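Local coordinates for protein aminoglycoside-O-phosphotransferase VIII (Streptomyces rimosus, PDB 4H05) that phosphorylates aminoglycoside antibiotics at the 3' hydroxyl with ATP, and so probably confers resistance on the bacterium that makes it, at residues A[133-137]-A[138-142]; A[145-149]-A[150-154]; A[223-226]-A[227-230]. All coordinates share one frame; numbering follows the deposited sequence.

Interaction 1 (A[133-137]-A[138-142]); sequences FDRSL and AVTVP
Arg135 and Thr140 meet at about a right angle where the loop runs into helix 137-150. The methyl CG2 of Thr140 sits over one face of the Arg135 guanidinium, toward its rim, and lies 3.4 Å from Arg135 NE. With OG1 between the backbone N and the carbonyl carbon of Thr140 (chi1 55°), CG2 is turned to the arginine and the hydroxyl to the start of the helix. A water bridges that hydroxyl and the loop: it donates to Arg135 O at 2.8 Å and lies 2.7 Å from Thr140 OG1. Arg135 makes a cation-pi contact with Phe273, and its side chain is about 7 Å from that of Asp190, the predicted proton acceptor.

Ser136 is the N-cap residue of the helix. Its carbonyl takes two N-H groups of the first turn: Thr140 N at 2.9 Å, in the carbonyl plane, and Val139 N from above it. Asp134 OD1 closes an Asx turn by accepting from Ser136 N, two residues on. It also takes Ser136 OG on its syn side, at 2.8 Å. The N-H comes from above the carboxylate plane, on the same face as OG.

Asp134 and Val139 run alongside each other, pointing opposite ways, with Asp134 OD2 4.0 Å from Val139 CG2. The same OD2 has a salt bridge to Arg216. Leu137 CD2 touches Val141 CG2 at 3.9 Å, the two side chains set at a slant. Leu137 also packs on Phe265 and Tyr266 of helix 260-270.

Interaction 2 (A[145-149]-A[150-154]); sequences ARAVA and EGSVD
Ala147 and Ser152 face each other where helix 137-150 ends and the chain turns away. Three backbone hydrogen bonds close the end of the helix. Glu150 N gives the last regular one, to Arg146 O at 2.8 Å. Gly151 N then reaches only three residues back, to Val148 O at 2.7 Å. Ser152 N reaches five back, to Ala147 O at 3.1 Å. These last two bonds, with the positive phi of Gly151 (57°), make a Schellman motif. Positive phi is a backbone shape that glycine takes readily.

The apolar contacts come from Val153, just past the turn. Its CB points toward the helix. The branch CG2 lies 3.7 Å from Ala147 CB and 4.0 Å from Val148 CG2. The Val148 and Val153 side chains run alongside in the same direction. The CG1 branch of Val153 is anti to the backbone N (chi1 -175°), which leaves CG2 as the branch turned to the helix. Val148 also touches Glu168 and Leu171 of helix 167-177.

The polar side chains are exposed. Ser152 OG rests against the methyl CB of Ala147 at 3.3 Å. Glu150 bends at chi2 (92°) and folds its chain back beside the Arg146 carbonyl. Its OE2 and Arg146 O are both acceptors, so no hydrogen bond joins them. Arg146 NE and Glu150 OE1 stay 6.4 Å apart, too far for a salt bridge.

The contact thus rests on main-chain bonds and small apolar groups. The Schellman bonds satisfy the carbonyls of Ala147 and Val148 in the last turn, and Val153 covers the same turn with hydrocarbon. The charged groups add no direct bond across it.

Interaction 3 (A[223-226]-A[227-230]); sequences LALV and LREL
Arg228 lies along Leu225, one turn back on helix 220-230. Arg228 CB lies 3.4 Å from Ala224 O, the acceptor of the hydrogen bond from Arg228 N (2.9 Å). From CB the chain leaves with CG anti to the backbone N (chi1 173°). It then bends about the CB-CG and CG-CD bonds (chi2 -115°, chi3 -81°). These bends bring the guanidinium beside Leu225, whose CB lies over one of its faces. At the tip, NH2 lies 3.9 Å from Leu225 CD2 and forms a salt bridge with Asp270 of helix 260-270. The other terminal nitrogen, NH1, gives a hydrogen bond to Glu229 OE2 at 3.0 Å, which is also a salt bridge. Glu229 meets the guanidinium at its edge, in plane. Two carboxylates thus hold the group, one on each terminal nitrogen, and probably fix its rotation.

Apolar side chains line another side of the helix. Val226 CG1 packs on Leu230 CD1 at 3.7 Å, and both residues touch Phe246 of helix 240-251. Leu227 CD1 reaches back to Leu223 CB at 4.3 Å. The backbone bonds are regular i to i+4 pairs, such as Leu230 N to Val226 O at 2.9 Å.

Leu225 touches Asp190, the predicted proton acceptor, and Val226 touches Leu191. Helix 220-230 therefore packs against the probable catalytic loop in the kinase-like fold of aminoglycoside phosphotransferases.

Overall arrangement
The three contacts follow one another along the chain, all within the kinase-like phosphotransferase fold. Interactions 1 and 2 share helix 137-150: the first forms its start, the second its end, and their centres are about 16 Å apart. Interaction 3 lies on helix 220-230, with its centre about 20 Å from that of interaction 1 and about 23 Å from that of interaction 2. It does not touch either. Helix 260-270 links interactions 1 and 3, since side chains of both pack on it. Interaction 3 borders the probable active site at Asp190 and interaction 1 lies near it. Interaction 2 ends a helix at the periphery, remote from the predicted catalytic and magnesium sites.

Interaction 1 (A[133-137]-A[138-142])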
loop_
_atom_site.group_PDB
_atom_site.type_symbol
_atom_site.label_atom_id
_atom_site.label_comp_id
_atom_site.label_asym_id
_atom_site.label_seq_id
_atom_site.Cartn_x
_atom_site.Cartn_y
_atom_site.Cartn_z
ATOM N N PHE A 133 -13.584 7.046 -3.240
ATOM C CA PHE A 133 -12.373 7.631 -2.686
ATOM C C PHE A 133 -11.649 8.167 -3.866
ATOM O O PHE A 133 -11.615 7.512 -4.856
ATOM C CB PHE A 133 -11.562 6.593 -1.927
ATOM C CG PHE A 133 -12.357 5.891 -0.875
ATOM C CD1 PHE A 133 -12.757 6.568 0.268
ATOM C CD2 PHE A 133 -12.790 4.594 -1.081
ATOM C CE1 PHE A 133 -13.540 5.954 1.192
ATOM C CE2 PHE A 133 -13.612 3.976 -0.189
ATOM C CZ PHE A 133 -13.990 4.644 0.953
ATOM N N ASP A 134 -11.019 9.314 -3.713
ATOM C CA ASP A 134 -10.306 9.978 -4.771
ATOM C C ASP A 134 -8.818 9.996 -4.352
ATOM O O ASP A 134 -8.472 10.588 -3.346
ATOM C CB ASP A 134 -10.817 11.468 -4.799
ATOM C CG ASP A 134 -10.388 12.236 -6.015
ATOM O OD1 ASP A 134 -9.684 11.718 -6.897
ATOM O OD2 ASP A 134 -10.769 13.411 -6.095
ATOM N N ARG A 135 -7.924 9.410 -5.147
ATOM C CA ARG A 135 -6.516 9.648 -5.004
ATOM C C ARG A 135 -5.861 10.117 -6.325
ATOM O O ARG A 135 -4.713 9.711 -6.689
ATOM C CB ARG A 135 -5.842 8.361 -4.499
ATOM C CG ARG A 135 -4.549 8.660 -3.716
ATOM C CD ARG A 135 -3.382 7.804 -4.244
ATOM N NE ARG A 135 -2.164 8.178 -3.517
ATOM C CZ ARG A 135 -0.922 7.865 -3.872
ATOM N NH1 ARG A 135 -0.664 7.135 -4.940
ATOM N NH2 ARG A 135 0.081 8.320 -3.154
ATOM N N SER A 136 -6.573 10.958 -7.074
ATOM C CA SER A 136 -6.078 11.405 -8.365
ATOM C C SER A 136 -5.026 12.479 -8.210
ATOM O O SER A 136 -4.729 12.897 -7.092
ATOM C CB SER A 136 -7.220 11.932 -9.226
ATOM O OG SER A 136 -7.860 12.957 -8.561
ATOM N N LEU A 137 -4.446 12.908 -9.333
ATOM C CA LEU A 137 -3.412 13.981 -9.323
ATOM C C LEU A 137 -3.892 15.289 -8.721
ATOM O O LEU A 137 -3.045 16.025 -8.093
ATOM C CB LEU A 137 -2.929 14.273 -10.721
ATOM C CG LEU A 137 -2.210 13.101 -11.414
ATOM C CD1 LEU A 137 -2.141 13.354 -12.910
ATOM C CD2 LEU A 137 -0.837 12.881 -10.807
ATOM N N ALA A 138 -5.205 15.592 -8.849
ATOM C CA ALA A 138 -5.760 16.791 -8.051
ATOM C C ALA A 138 -5.570 16.637 -6.545
ATOM O O ALA A 138 -5.390 17.614 -5.822
ATOM C CB ALA A 138 -7.232 17.172 -8.394
ATOM N N VAL A 139 -5.419 15.433 -6.048
ATOM C CA VAL A 139 -5.205 15.268 -4.594
ATOM C C VAL A 139 -3.748 15.048 -4.278
ATOM O O VAL A 139 -3.178 15.499 -3.231
ATOM C CB VAL A 139 -5.936 13.984 -4.069
ATOM C CG1 VAL A 139 -5.443 13.562 -2.712
ATOM C CG2 VAL A 139 -7.410 14.158 -4.022
ATOM N N THR A 140 -3.139 14.231 -5.114
ATOM C CA THR A 140 -1.826 13.732 -4.763
ATOM C C THR A 140 -0.752 14.772 -5.010
ATOM O O THR A 140 0.245 14.793 -4.301
ATOM C CB THR A 140 -1.456 12.427 -5.481
ATOM O OG1 THR A 140 -1.574 12.583 -6.899
ATOM C CG2 THR A 140 -2.287 11.232 -4.981
ATOM N N VAL A 141 -0.909 15.625 -6.011
ATOM C CA VAL A 141 0.156 16.602 -6.305
ATOM C C VAL A 141 0.205 17.674 -5.173
ATOM O O VAL A 141 1.239 17.839 -4.495
ATOM C CB VAL A 141 0.086 17.173 -7.742
ATOM C CG1 VAL A 141 1.187 18.217 -7.929
ATOM C CG2 VAL A 141 0.187 16.111 -8.805
ATOM N N PRO A 142 -0.938 18.323 -4.879
ATOM C CA PRO A 142 -0.918 19.095 -3.633
ATOM C C PRO A 142 -0.386 18.341 -2.395
ATOM O O PRO A 142 0.287 18.959 -1.572
ATOM C CB PRO A 142 -2.391 19.449 -3.420
ATOM C CG PRO A 142 -2.975 19.574 -4.797
ATOM C CD PRO A 142 -2.209 18.510 -5.622
HETATM O O HOH W 1 -2.605 10.531 -8.336
#

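Interaction 2 (A[145-149]-A[150-154])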
loop_
_atom_site.group_PDB
_atom_site.type_symbol
_atom_site.label_atom_id
_atom_site.label_comp_id
_atom_site.label_asym_id
_atom_site.label_seq_id
_atom_site.Cartn_x
_atom_site.Cartn_y
_atom_site.Cartn_z
ATOM N N ALA A 145 3.521 18.734 -2.805
ATOM C CA ALA A 145 3.844 20.094 -2.314
ATOM C C ALA A 145 3.744 20.280 -0.771
ATOM O O ALA A 145 4.639 20.795 -0.168
ATOM C CB ALA A 145 3.009 21.127 -3.052
ATOM N N ARG A 146 2.682 19.879 -0.106
ATOM C CA ARG A 146 2.652 20.050 1.362
ATOM C C ARG A 146 3.750 19.215 2.056
ATOM O O ARG A 146 4.315 19.683 3.058
ATOM C CB ARG A 146 1.269 19.767 2.005
ATOM C CG ARG A 146 0.182 20.820 1.745
ATOM C CD ARG A 146 -1.217 20.337 2.197
ATOM N NE ARG A 146 -2.294 21.356 2.221
ATOM C CZ ARG A 146 -2.982 21.812 1.161
ATOM N NH1 ARG A 146 -2.724 21.395 -0.080
ATOM N NH2 ARG A 146 -3.940 22.713 1.348
ATOM N N ALA A 147 4.074 18.018 1.559
ATOM C CA ALA A 147 5.091 17.209 2.258
ATOM C C ALA A 147 6.418 17.947 2.133
ATOM O O ALA A 147 7.114 18.126 3.112
ATOM C CB ALA A 147 5.200 15.798 1.710
ATOM N N VAL A 148 6.744 18.401 0.928
ATOM C CA VAL A 148 7.976 19.117 0.714
ATOM C C VAL A 148 8.027 20.251 1.707
ATOM O O VAL A 148 8.965 20.347 2.486
ATOM C CB VAL A 148 8.071 19.762 -0.668
ATOM C CG1 VAL A 148 9.249 20.740 -0.682
ATOM C CG2 VAL A 148 8.256 18.688 -1.726
ATOM N N ALA A 149 6.988 21.081 1.712
ATOM C CA ALA A 149 6.999 22.299 2.506
ATOM C C ALA A 149 7.035 21.949 3.965
ATOM O O ALA A 149 7.544 22.730 4.737
ATOM C CB ALA A 149 5.798 23.187 2.179
ATOM N N GLU A 150 6.515 20.778 4.335
ATOM C CA GLU A 150 6.659 20.236 5.694
ATOM C C GLU A 150 8.025 19.630 6.008
ATOM O O GLU A 150 8.277 19.225 7.157
ATOM C CB GLU A 150 5.608 19.119 5.980
ATOM C CG GLU A 150 4.566 19.466 7.019
ATOM C CD GLU A 150 3.324 20.067 6.380
ATOM O OE1 GLU A 150 2.265 19.371 6.308
ATOM O OE2 GLU A 150 3.421 21.232 5.927
ATOM N N GLY A 151 8.869 19.440 5.020
ATOM C CA GLY A 151 10.072 18.670 5.272
ATOM C C GLY A 151 9.748 17.273 5.798
ATOM O O GLY A 151 10.529 16.684 6.541
ATOM N N SER A 152 8.577 16.740 5.414
ATOM C CA SER A 152 8.217 15.343 5.655
ATOM C C SER A 152 8.675 14.467 4.493
ATOM O O SER A 152 8.459 13.271 4.515
ATOM C CB SER A 152 6.689 15.173 5.907
ATOM O OG SER A 152 5.966 14.738 4.759
ATOM N N VAL A 153 9.315 15.026 3.472
ATOM C CA VAL A 153 9.874 14.173 2.413
ATOM C C VAL A 153 11.248 13.635 2.798
ATOM O O VAL A 153 12.176 14.395 3.037
ATOM C CB VAL A 153 10.033 14.885 1.062
ATOM C CG1 VAL A 153 10.486 13.884 0.026
ATOM C CG2 VAL A 153 8.737 15.556 0.649
ATOM N N ASP A 154 11.367 12.311 2.797
ATOM C CA ASP A 154 12.635 11.626 3.052
ATOM C C ASP A 154 13.611 11.730 1.898
ATOM O O ASP A 154 13.656 10.853 1.011
ATOM C CB ASP A 154 12.408 10.146 3.335
ATOM C CG ASP A 154 13.616 9.516 3.950
ATOM O OD1 ASP A 154 13.633 9.397 5.190
ATOM O OD2 ASP A 154 14.575 9.204 3.210
#

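Interaction 3 (A[223-226]-A[227-230])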
loop_
_atom_site.group_PDB
_atom_site.type_symbol
_atom_site.label_atom_id
_atom_site.label_comp_id
_atom_site.label_asym_id
_atom_site.label_seq_id
_atom_site.Cartn_x
_atom_site.Cartn_y
_atom_site.Cartn_z
ATOM N N LEU A 223 0.820 0.117 -11.200
ATOM C CA LEU A 223 1.832 -0.549 -12.027
ATOM C C LEU A 223 3.258 -0.132 -11.683
ATOM O O LEU A 223 4.166 -0.967 -11.693
ATOM C CB LEU A 223 1.540 -0.286 -13.495
ATOM C CG LEU A 223 0.261 -0.960 -14.020
ATOM C CD1 LEU A 223 -0.139 -0.544 -15.427
ATOM C CD2 LEU A 223 0.429 -2.469 -13.892
ATOM N N ALA A 224 3.452 1.173 -11.418
ATOM C CA ALA A 224 4.757 1.741 -11.182
ATOM C C ALA A 224 5.365 1.066 -9.988
ATOM O O ALA A 224 6.530 0.638 -10.024
ATOM C CB ALA A 224 4.675 3.274 -10.974
ATOM N N LEU A 225 4.583 0.936 -8.903
ATOM C CA LEU A 225 5.211 0.529 -7.675
ATOM C C LEU A 225 5.384 -0.949 -7.671
ATOM O O LEU A 225 6.344 -1.430 -7.204
ATOM C CB LEU A 225 4.425 0.930 -6.420
ATOM C CG LEU A 225 3.928 2.369 -6.202
ATOM C CD1 LEU A 225 3.750 2.641 -4.707
ATOM C CD2 LEU A 225 4.680 3.450 -6.947
ATOM N N VAL A 226 4.407 -1.689 -8.125
ATOM C CA VAL A 226 4.598 -3.104 -8.217
ATOM C C VAL A 226 5.786 -3.421 -9.076
ATOM O O VAL A 226 6.517 -4.368 -8.750
ATOM C CB VAL A 226 3.354 -3.859 -8.780
ATOM C CG1 VAL A 226 3.769 -4.729 -9.934
ATOM C CG2 VAL A 226 2.864 -4.729 -7.704
ATOM N N LEU A 227 5.978 -2.694 -10.202
ATOM C CA LEU A 227 7.099 -3.066 -11.139
ATOM C C LEU A 227 8.440 -2.618 -10.613
ATOM O O LEU A 227 9.460 -3.257 -10.844
ATOM C CB LEU A 227 6.877 -2.541 -12.552
ATOM C CG LEU A 227 5.731 -3.220 -13.301
ATOM C CD1 LEU A 227 5.267 -2.266 -14.375
ATOM C CD2 LEU A 227 6.067 -4.617 -13.912
ATOM N N ARG A 228 8.455 -1.529 -9.845
ATOM C CA ARG A 228 9.685 -1.105 -9.209
ATOM C C ARG A 228 10.129 -2.155 -8.216
ATOM O O ARG A 228 11.319 -2.345 -8.043
ATOM C CB ARG A 228 9.509 0.249 -8.495
ATOM C CG ARG A 228 10.704 0.695 -7.658
ATOM C CD ARG A 228 10.254 0.733 -6.175
ATOM N NE ARG A 228 9.544 1.948 -5.902
ATOM C CZ ARG A 228 8.559 2.186 -5.013
ATOM N NH1 ARG A 228 8.030 1.301 -4.140
ATOM N NH2 ARG A 228 8.093 3.438 -5.006
ATOM N N GLU A 229 9.195 -2.802 -7.515
ATOM C CA GLU A 229 9.558 -3.867 -6.560
ATOM C C GLU A 229 9.880 -5.188 -7.306
ATOM O O GLU A 229 10.931 -5.730 -7.116
ATOM C CB GLU A 229 8.480 -4.074 -5.543
ATOM C CG GLU A 229 8.259 -2.877 -4.626
ATOM C CD GLU A 229 9.556 -2.373 -4.019
ATOM O OE1 GLU A 229 10.325 -3.152 -3.390
ATOM O OE2 GLU A 229 9.811 -1.174 -4.125
ATOM N N LEU A 230 9.026 -5.636 -8.213
ATOM C CA LEU A 230 9.272 -6.849 -8.994
ATOM C C LEU A 230 10.616 -6.886 -9.741
ATOM O O LEU A 230 11.031 -7.975 -10.143
ATOM C CB LEU A 230 8.144 -7.123 -10.045
ATOM C CG LEU A 230 6.839 -7.668 -9.469
ATOM C CD1 LEU A 230 5.764 -7.814 -10.528
ATOM C CD2 LEU A 230 7.038 -8.974 -8.720
#